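Local atomic coordinates of chromosomal replication initiator protein DnaA (Aquifex aeolicus, PDB entry 1L8Q), a protein that binds the replication origin and, in its ATP-bound form, probably starts assembly of the complex that initiates chromosome replication. Residues Asp228-Ile233 / Tyr266-Val271. Numbering follows the deposited sequence.
Sequences DKLMQI and YLCRKV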
loop_
_atom_site.group_PDB
_atom_site.type_symbol
_atom_site.label_atom_id
_atom_site.label_comp_id
_atom_site.label_asym_id
_atom_site.label_seq_id
_atom_site.Cartn_x
_atom_site.Cartn_y
_atom_site.Cartn_z
ATOM N N ASP A 228 -20.605 18.007 3.880
ATOM C CA ASP A 228 -21.271 19.300 3.800
ATOM C C ASP A 228 -20.229 20.384 3.674
ATOM O O ASP A 228 -20.374 21.315 2.880
ATOM C CB ASP A 228 -22.115 19.577 5.051
ATOM C CG ASP A 228 -23.382 18.717 5.128
ATOM O OD1 ASP A 228 -23.815 18.128 4.098
ATOM O OD2 ASP A 228 -24.021 18.578 6.197
ATOM N N LYS A 229 -19.177 20.283 4.474
ATOM C CA LYS A 229 -18.159 21.314 4.453
ATOM C C LYS A 229 -17.485 21.392 3.087
ATOM O O LYS A 229 -17.251 22.477 2.573
ATOM C CB LYS A 229 -17.145 21.103 5.567
ATOM C CG LYS A 229 -17.655 21.502 6.933
ATOM C CD LYS A 229 -16.519 21.452 7.953
ATOM C CE LYS A 229 -16.997 21.819 9.340
ATOM N NZ LYS A 229 -17.122 20.622 10.150
ATOM N N LEU A 230 -17.197 20.235 2.497
ATOM C CA LEU A 230 -16.591 20.186 1.181
ATOM C C LEU A 230 -17.484 20.881 0.159
ATOM O O LEU A 230 -17.008 21.451 -0.816
ATOM C CB LEU A 230 -16.343 18.747 0.753
ATOM C CG LEU A 230 -15.168 18.076 1.431
ATOM C CD1 LEU A 230 -14.622 16.982 0.521
ATOM C CD2 LEU A 230 -14.095 19.104 1.766
HETATM N N MSE A 231 -18.783 20.825 0.382
HETATM C CA MSE A 231 -19.705 21.478 -0.520
HETATM C C MSE A 231 -19.658 22.976 -0.253
HETATM O O MSE A 231 -19.754 23.790 -1.182
HETATM C CB MSE A 231 -21.120 20.922 -0.334
HETATM C CG MSE A 231 -22.164 21.466 -1.302
HETATM SE SE MSE A 231 -21.908 20.912 -3.172
HETATM C CE MSE A 231 -20.793 19.271 -2.866
ATOM N N GLN A 232 -19.487 23.337 1.015
ATOM C CA GLN A 232 -19.375 24.735 1.393
ATOM C C GLN A 232 -18.168 25.345 0.702
ATOM O O GLN A 232 -18.205 26.497 0.284
ATOM C CB GLN A 232 -19.240 24.882 2.905
ATOM C CG GLN A 232 -20.551 24.987 3.660
ATOM C CD GLN A 232 -20.335 25.256 5.143
ATOM O OE1 GLN A 232 -20.229 24.323 5.943
ATOM N NE2 GLN A 232 -20.251 26.529 5.511
ATOM N N ILE A 233 -17.099 24.566 0.571
ATOM C CA ILE A 233 -15.907 25.053 -0.108
ATOM C C ILE A 233 -16.182 25.275 -1.594
ATOM O O ILE A 233 -15.691 26.231 -2.190
ATOM C CB ILE A 233 -14.719 24.113 0.121
ATOM C CG1 ILE A 233 -14.091 24.404 1.487
ATOM C CG2 ILE A 233 -13.688 24.295 -0.966
ATOM C CD1 ILE A 233 -12.965 23.497 1.847
ATOM N N TYR A 266 -8.055 21.631 -4.422
ATOM C CA TYR A 266 -6.919 22.035 -3.600
ATOM C C TYR A 266 -7.381 22.484 -2.222
ATOM O O TYR A 266 -6.801 22.103 -1.204
ATOM C CB TYR A 266 -6.123 23.155 -4.282
ATOM C CG TYR A 266 -4.901 23.580 -3.507
ATOM C CD1 TYR A 266 -3.684 22.925 -3.676
ATOM C CD2 TYR A 266 -4.962 24.633 -2.601
ATOM C CE1 TYR A 266 -2.560 23.312 -2.966
ATOM C CE2 TYR A 266 -3.854 25.021 -1.886
ATOM C CZ TYR A 266 -2.652 24.364 -2.071
ATOM O OH TYR A 266 -1.544 24.752 -1.355
ATOM N N LEU A 267 -8.433 23.285 -2.191
ATOM C CA LEU A 267 -8.954 23.776 -0.927
ATOM C C LEU A 267 -9.551 22.643 -0.081
ATOM O O LEU A 267 -9.411 22.631 1.149
ATOM C CB LEU A 267 -9.974 24.887 -1.160
ATOM C CG LEU A 267 -9.404 26.161 -1.786
ATOM C CD1 LEU A 267 -10.287 27.350 -1.476
ATOM C CD2 LEU A 267 -8.006 26.409 -1.281
ATOM N N CYS A 268 -10.215 21.698 -0.741
ATOM C CA CYS A 268 -10.784 20.551 -0.048
ATOM C C CYS A 268 -9.652 19.747 0.527
ATOM O O CYS A 268 -9.719 19.287 1.667
ATOM C CB CYS A 268 -11.592 19.679 -1.006
ATOM S SG CYS A 268 -13.300 20.213 -1.266
ATOM N N ARG A 269 -8.598 19.588 -0.259
ATOM C CA ARG A 269 -7.443 18.835 0.190
ATOM C C ARG A 269 -6.704 19.572 1.293
ATOM O O ARG A 269 -6.469 19.027 2.355
ATOM C CB ARG A 269 -6.489 18.538 -0.981
ATOM C CG ARG A 269 -5.277 17.695 -0.610
ATOM C CD ARG A 269 -5.604 16.345 0.019
ATOM N NE ARG A 269 -4.538 15.381 -0.219
ATOM C CZ ARG A 269 -4.400 14.232 0.426
ATOM N NH1 ARG A 269 -5.269 13.884 1.371
ATOM N NH2 ARG A 269 -3.389 13.425 0.127
ATOM N N LYS A 270 -6.377 20.833 1.054
ATOM C CA LYS A 270 -5.517 21.552 1.985
ATOM C C LYS A 270 -6.230 22.170 3.190
ATOM O O LYS A 270 -5.664 22.236 4.289
ATOM C CB LYS A 270 -4.677 22.594 1.240
ATOM C CG LYS A 270 -3.724 21.985 0.208
ATOM C CD LYS A 270 -2.714 21.039 0.867
ATOM C CE LYS A 270 -1.499 20.809 -0.024
ATOM N NZ LYS A 270 -0.325 20.333 0.762
ATOM N N VAL A 271 -7.465 22.616 2.988
ATOM C CA VAL A 271 -8.191 23.281 4.058
ATOM C C VAL A 271 -9.004 22.337 4.958
ATOM O O VAL A 271 -9.040 22.513 6.162
ATOM C CB VAL A 271 -9.085 24.407 3.520
ATOM C CG1 VAL A 271 -9.980 24.943 4.614
ATOM C CG2 VAL A 271 -8.230 25.523 2.933
#
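The thiol sulfur of Cys268 lies against Leu230 and, less closely, Ile233 of helix 216-241, in contacts that are all van der Waals. Leu230 does most of this: its CD2 methyl approaches Cys268 SG to 3.3 Å and also rests on Cys268 CB, while its CB, CG and CD1 all sit at about 3.9 Å from SG, so most of the leucine side chain lies against the sulfur. With SG anti to its own carbonyl carbon (chi1 -84°), Cys268 presents the sulfur to Leu230. Ile233, about one turn on from Leu230, sets off toward the other helix, and both of its branches touch it. Its CG2 methyl packs on Leu267 CB at 3.8 Å and skirts Cys268 SG at 4.1 Å. The other branch ends in CD1, which lies against the backbone carbonyl of Leu267, 3.7 Å from its O, and reaches Val271 CG1 at 4.3 Å. The axes of segments 228-233 and 266-271 approach to 9.6 Å, their N-to-C directions 130° apart. Ile279 and Phe283 add to the cover of Cys268, and Ile323 meets Ile233. An alanine in place of Leu230 would keep CB but lose CG and both methyls, and would probably open a gap beside Cys268 SG on that side. Dispersion and shape thus join helix 216-241 to helix 258-272 in domain IV, the helix-turn-helix domain through which DnaA probably binds duplex DNA.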